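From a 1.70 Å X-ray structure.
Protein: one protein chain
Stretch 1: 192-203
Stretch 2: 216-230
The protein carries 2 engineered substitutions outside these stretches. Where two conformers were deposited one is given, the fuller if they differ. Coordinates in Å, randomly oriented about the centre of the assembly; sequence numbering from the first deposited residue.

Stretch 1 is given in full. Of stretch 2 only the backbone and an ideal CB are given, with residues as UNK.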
# COMPACT_ATOMS: atom_id res chain seq x y z
N PHE C 192 -13.18 -2.96 -3.62
CA PHE C 192 -14.50 -2.42 -3.39
C PHE C 192 -14.39 -0.90 -3.58
O PHE C 192 -14.58 -0.11 -2.66
CB PHE C 192 -14.99 -2.80 -2.00
CG PHE C 192 -16.48 -2.95 -1.92
CD1 PHE C 192 -17.12 -3.87 -2.68
CD2 PHE C 192 -17.22 -2.16 -1.05
CE1 PHE C 192 -18.51 -4.00 -2.65
CE2 PHE C 192 -18.59 -2.30 -1.00
CZ PHE C 192 -19.21 -3.25 -1.79
N ASP C 193 -14.06 -0.54 -4.81
CA ASP C 193 -13.53 0.78 -5.13
C ASP C 193 -14.11 1.20 -6.43
O ASP C 193 -13.83 0.62 -7.47
CB ASP C 193 -11.99 0.75 -5.18
CG ASP C 193 -11.36 2.11 -5.31
OD1 ASP C 193 -12.04 3.05 -5.75
OD2 ASP C 193 -10.14 2.22 -5.01
N GLU C 194 -14.91 2.25 -6.37
CA GLU C 194 -15.56 2.79 -7.55
C GLU C 194 -14.56 3.45 -8.50
O GLU C 194 -14.91 3.72 -9.64
CB GLU C 194 -16.66 3.78 -7.12
CG GLU C 194 -17.65 3.21 -6.09
CD GLU C 194 -18.81 2.39 -6.69
OE1 GLU C 194 -18.89 2.21 -7.94
OE2 GLU C 194 -19.66 1.94 -5.87
N GLU C 195 -13.32 3.68 -8.05
CA GLU C 195 -12.28 4.28 -8.89
C GLU C 195 -11.24 3.27 -9.32
O GLU C 195 -10.17 3.62 -9.76
CB GLU C 195 -11.63 5.46 -8.16
CG GLU C 195 -12.62 6.56 -7.80
CD GLU C 195 -13.56 6.97 -8.93
OE1 GLU C 195 -13.08 7.19 -10.08
OE2 GLU C 195 -14.79 7.10 -8.66
N PHE C 196 -11.59 2.00 -9.23
CA PHE C 196 -10.70 0.93 -9.67
C PHE C 196 -10.33 1.16 -11.14
O PHE C 196 -11.20 1.40 -11.95
CB PHE C 196 -11.40 -0.39 -9.49
CG PHE C 196 -10.51 -1.58 -9.73
CD1 PHE C 196 -9.51 -1.90 -8.84
CD2 PHE C 196 -10.64 -2.32 -10.87
CE1 PHE C 196 -8.69 -2.99 -9.07
CE2 PHE C 196 -9.83 -3.40 -11.10
CZ PHE C 196 -8.89 -3.75 -10.21
N THR C 197 -9.05 1.07 -11.48
CA THR C 197 -8.57 1.46 -12.80
C THR C 197 -8.42 0.29 -13.77
O THR C 197 -8.18 -0.85 -13.39
CB THR C 197 -7.19 2.13 -12.71
OG1 THR C 197 -6.19 1.14 -12.43
CG2 THR C 197 -7.20 3.21 -11.61
N ILE C 198 -8.55 0.62 -15.05
CA ILE C 198 -8.35 -0.36 -16.12
C ILE C 198 -6.95 -0.92 -16.10
O ILE C 198 -6.77 -2.12 -16.24
CB ILE C 198 -8.69 0.24 -17.49
CG1 ILE C 198 -8.50 -0.77 -18.61
CG2 ILE C 198 -7.82 1.44 -17.78
CD1 ILE C 198 -8.90 -0.20 -20.01
N TYR C 199 -5.96 -0.07 -15.90
CA TYR C 199 -4.58 -0.55 -15.92
C TYR C 199 -4.41 -1.60 -14.84
O TYR C 199 -3.81 -2.64 -15.09
CB TYR C 199 -3.56 0.56 -15.72
CG TYR C 199 -2.16 0.06 -15.67
CD1 TYR C 199 -1.53 -0.39 -16.81
CD2 TYR C 199 -1.44 0.05 -14.47
CE1 TYR C 199 -0.23 -0.88 -16.75
CE2 TYR C 199 -0.16 -0.40 -14.41
CZ TYR C 199 0.45 -0.88 -15.55
OH TYR C 199 1.75 -1.31 -15.46
N SER C 200 -4.94 -1.33 -13.65
CA SER C 200 -4.73 -2.25 -12.55
C SER C 200 -5.33 -3.61 -12.90
O SER C 200 -4.72 -4.64 -12.63
CB SER C 200 -5.26 -1.67 -11.25
OG SER C 200 -6.66 -1.63 -11.19
N ALA C 201 -6.50 -3.59 -13.53
CA ALA C 201 -7.19 -4.84 -13.89
C ALA C 201 -6.33 -5.62 -14.88
O ALA C 201 -6.03 -6.80 -14.70
CB ALA C 201 -8.57 -4.53 -14.47
N ILE C 202 -5.94 -4.94 -15.94
CA ILE C 202 -5.18 -5.57 -17.02
C ILE C 202 -3.82 -6.08 -16.53
O ILE C 202 -3.46 -7.22 -16.74
CB ILE C 202 -5.03 -4.61 -18.20
CG1 ILE C 202 -6.41 -4.30 -18.78
CG2 ILE C 202 -4.11 -5.21 -19.24
CD1 ILE C 202 -6.38 -3.24 -19.86
N ALA C 203 -3.07 -5.21 -15.87
CA ALA C 203 -1.77 -5.58 -15.33
C ALA C 203 -1.89 -6.77 -14.36
O ALA C 203 -1.13 -7.69 -14.42
CB ALA C 203 -1.11 -4.37 -14.64
N UNK C 216 -19.82 -3.57 -7.84
CA UNK C 216 -20.73 -3.71 -8.97
C UNK C 216 -20.88 -2.43 -9.75
O UNK C 216 -20.92 -2.47 -10.98
CB UNK C 216 -22.10 -4.18 -8.49
N UNK C 217 -20.94 -1.30 -9.03
CA UNK C 217 -21.12 0.03 -9.61
C UNK C 217 -20.05 0.47 -10.58
O UNK C 217 -20.25 1.38 -11.38
CB UNK C 217 -21.20 1.06 -8.48
N UNK C 218 -18.89 -0.18 -10.52
CA UNK C 218 -17.77 0.18 -11.39
C UNK C 218 -17.62 -0.76 -12.58
O UNK C 218 -16.95 -0.45 -13.53
CB UNK C 218 -16.47 0.19 -10.58
N UNK C 219 -18.28 -1.91 -12.53
CA UNK C 219 -18.09 -2.93 -13.54
C UNK C 219 -18.38 -2.39 -14.93
O UNK C 219 -17.55 -2.47 -15.82
CB UNK C 219 -18.98 -4.14 -13.25
N UNK C 220 -19.56 -1.84 -15.12
CA UNK C 220 -19.95 -1.40 -16.46
C UNK C 220 -19.00 -0.37 -17.06
O UNK C 220 -18.61 -0.47 -18.22
CB UNK C 220 -21.36 -0.82 -16.42
N UNK C 221 -18.65 0.65 -16.29
CA UNK C 221 -17.80 1.72 -16.82
C UNK C 221 -16.39 1.19 -17.07
O UNK C 221 -15.74 1.59 -18.02
CB UNK C 221 -17.76 2.91 -15.86
N UNK C 222 -15.94 0.26 -16.23
CA UNK C 222 -14.62 -0.32 -16.41
C UNK C 222 -14.58 -1.11 -17.69
O UNK C 222 -13.65 -0.95 -18.49
CB UNK C 222 -14.24 -1.21 -15.22
N UNK C 223 -15.59 -1.94 -17.92
CA UNK C 223 -15.67 -2.71 -19.14
C UNK C 223 -15.78 -1.78 -20.36
O UNK C 223 -15.14 -2.02 -21.39
CB UNK C 223 -16.86 -3.67 -19.08
N UNK C 224 -16.52 -0.69 -20.22
CA UNK C 224 -16.66 0.26 -21.32
C UNK C 224 -15.31 0.86 -21.68
O UNK C 224 -14.98 1.00 -22.86
CB UNK C 224 -17.65 1.37 -20.96
N UNK C 225 -14.52 1.23 -20.67
CA UNK C 225 -13.17 1.72 -20.90
C UNK C 225 -12.34 0.70 -21.67
O UNK C 225 -11.64 1.05 -22.62
CB UNK C 225 -12.49 2.06 -19.57
N UNK C 226 -12.42 -0.55 -21.25
CA UNK C 226 -11.72 -1.62 -21.93
C UNK C 226 -12.15 -1.70 -23.40
O UNK C 226 -11.32 -1.76 -24.31
CB UNK C 226 -11.97 -2.95 -21.22
N UNK C 227 -13.45 -1.64 -23.62
CA UNK C 227 -14.02 -1.75 -24.98
C UNK C 227 -13.61 -0.58 -25.86
O UNK C 227 -13.59 -0.70 -27.09
CB UNK C 227 -15.55 -1.83 -24.91
N UNK C 228 -13.29 0.56 -25.24
CA UNK C 228 -12.90 1.77 -25.96
C UNK C 228 -11.42 1.81 -26.30
O UNK C 228 -10.96 2.76 -26.95
CB UNK C 228 -13.26 3.01 -25.13
N UNK C 229 -10.66 0.81 -25.86
CA UNK C 229 -9.30 0.67 -26.36
C UNK C 229 -9.47 0.18 -27.81
O UNK C 229 -10.07 -0.86 -28.06
CB UNK C 229 -8.46 -0.29 -25.51
N UNK C 230 -9.02 0.97 -28.77
CA UNK C 230 -9.32 0.67 -30.18
C UNK C 230 -8.17 0.02 -30.91
O UNK C 230 -8.30 -0.40 -32.05
CB UNK C 230 -9.71 1.95 -30.92

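Position 216 points its CB sideways, with nothing of stretch 1 within 5.5 Å. Almost any residue would fit; it is Asp216, whose carboxylate is hydrogen-bonded elsewhere in the structure.

At 217 the ideal CB would lie 2.6 Å from Glu194 OE1, a clash. The backbone angles are ordinary for a helix, so space alone argues for glycine. Gly217 lets the carboxylate settle on the main chain, Glu194 OE1 to Gly217 C being 3.4 Å, while a water bridges Glu194 OE2 and Gly217 N.

Position 218 points toward stretch 1, its CB 4.0 Å from Glu194 O and 4.1 Å from Asp193 O. Beyond lies Phe196 O, an acceptor one residue ahead of the N-cap Thr197. A long donor suits: lysine, glutamine or arginine. Arg218 reaches it with a forked pair of hydrogen bonds, NE to Phe196 O at 2.9 Å and NH2 to Phe196 O at 2.8 Å, the oxygen lying near the guanidinium plane.

Positions 219 and 220 are out of reach and leave the choice open; they hold Tyr219 and Asp220. Position 221 is equally free of stretch 1, but Ser221 serves the contact indirectly: its OG accepts from Arg218 NH1 at 2.8 Å, steadying the arginine.

Position 222 points toward Phe196, Ile198 and Ala201, whose carbons invite a branched or flexible apolar chain such as leucine, methionine or isoleucine. Leu222 sets CD1 3.8 Å from Ile198 CB and CD2 4.0 Å from Phe196 CD2, at the ring edge.

Positions 223 and 224 have no contact with stretch 1, which sets no demand there; they are Ile223 and Glu224.

At 225 the CB points toward stretch 1, 4.3 Å from Ile198 CD1. An apolar residue could pack here, but the free Ile198 N nearby also favours an acceptor. Glu225 answers through a water that accepts from Ile198 N and donates to Glu225 OE1, while its OE2 forms a salt bridge with Arg218 NH2 at 2.9 Å.

Position 226 points sideways, yet its CB is also 4.3 Å from Ile198 CD1, so a medium aliphatic chain fits. Ile226 brings CG1 to 3.5 Å from Ile198 CD1.

Positions 227 and 228 make no contact and would tolerate polar residues: Lys227 and Arg228.

Position 229 points toward stretch 1 from too far for a short chain; a longer aliphatic one could reach the isoleucines. Ile229 CD1 lies 3.3 Å from Ile198 CD1 and 4.3 Å from Ile202 CD1.

Position 230 is out of reach, and Ser230 bonds weakly to Arg228 O.

Stretch 2 (216-230) DGRYDSLIEEIKRIS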
# COMPACT_ATOMS: atom_id res chain seq x y z
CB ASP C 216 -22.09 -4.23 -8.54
CG ASP C 216 -22.07 -5.68 -8.11
OD1 ASP C 216 -21.00 -6.26 -7.88
OD2 ASP C 216 -23.19 -6.24 -7.99
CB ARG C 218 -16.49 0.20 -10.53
CG ARG C 218 -15.20 0.50 -11.26
CD ARG C 218 -15.26 1.70 -12.16
NE ARG C 218 -13.92 1.96 -12.65
CZ ARG C 218 -13.62 2.52 -13.81
NH1 ARG C 218 -14.58 2.91 -14.65
NH2 ARG C 218 -12.36 2.69 -14.15
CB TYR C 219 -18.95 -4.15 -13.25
CG TYR C 219 -18.79 -5.22 -14.27
CD1 TYR C 219 -17.71 -6.09 -14.23
CD2 TYR C 219 -19.66 -5.32 -15.33
CE1 TYR C 219 -17.53 -7.05 -15.20
CE2 TYR C 219 -19.50 -6.29 -16.29
CZ TYR C 219 -18.42 -7.14 -16.23
OH TYR C 219 -18.28 -8.10 -17.21
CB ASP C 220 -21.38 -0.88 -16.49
CG ASP C 220 -22.40 -1.99 -16.46
OD1 ASP C 220 -22.01 -3.16 -16.53
OD2 ASP C 220 -23.61 -1.66 -16.39
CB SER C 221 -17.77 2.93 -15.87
OG SER C 221 -17.35 2.58 -14.56
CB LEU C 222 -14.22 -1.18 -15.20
CG LEU C 222 -12.96 -2.01 -15.44
CD1 LEU C 222 -11.76 -1.10 -15.77
CD2 LEU C 222 -12.70 -2.93 -14.27
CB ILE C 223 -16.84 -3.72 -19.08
CG1 ILE C 223 -16.63 -4.76 -17.98
CG2 ILE C 223 -17.05 -4.41 -20.45
CD1 ILE C 223 -15.32 -5.49 -17.99
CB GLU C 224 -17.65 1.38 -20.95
CG GLU C 224 -17.93 2.35 -22.09
CD GLU C 224 -18.33 1.63 -23.36
OE1 GLU C 224 -19.15 0.70 -23.25
OE2 GLU C 224 -17.84 2.00 -24.46
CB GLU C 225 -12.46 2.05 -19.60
CG GLU C 225 -12.93 3.27 -18.93
CD GLU C 225 -12.09 3.58 -17.71
OE1 GLU C 225 -10.86 3.39 -17.77
OE2 GLU C 225 -12.67 4.04 -16.71
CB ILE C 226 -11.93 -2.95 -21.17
CG1 ILE C 226 -11.17 -2.88 -19.84
CG2 ILE C 226 -11.49 -4.14 -22.01
CD1 ILE C 226 -11.38 -4.09 -18.89
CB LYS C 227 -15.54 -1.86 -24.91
CG LYS C 227 -16.01 -3.23 -24.42
CD LYS C 227 -17.52 -3.35 -24.55
CE LYS C 227 -18.08 -4.67 -24.03
NZ LYS C 227 -19.61 -4.62 -23.97
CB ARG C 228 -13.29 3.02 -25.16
CG ARG C 228 -14.81 3.23 -25.09
CD ARG C 228 -15.18 4.40 -24.21
NE ARG C 228 -15.08 5.69 -24.91
CZ ARG C 228 -16.08 6.33 -25.52
NH1 ARG C 228 -17.32 5.82 -25.56
NH2 ARG C 228 -15.84 7.50 -26.11
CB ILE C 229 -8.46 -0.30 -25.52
CG1 ILE C 229 -8.29 0.26 -24.10
CG2 ILE C 229 -7.10 -0.50 -26.19
CD1 ILE C 229 -7.71 -0.74 -23.08
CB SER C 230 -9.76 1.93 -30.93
OG SER C 230 -10.87 2.51 -30.26
O HOH W 1 -21.54 -0.05 -6.48
O HOH W 2 -9.47 3.25 -15.44
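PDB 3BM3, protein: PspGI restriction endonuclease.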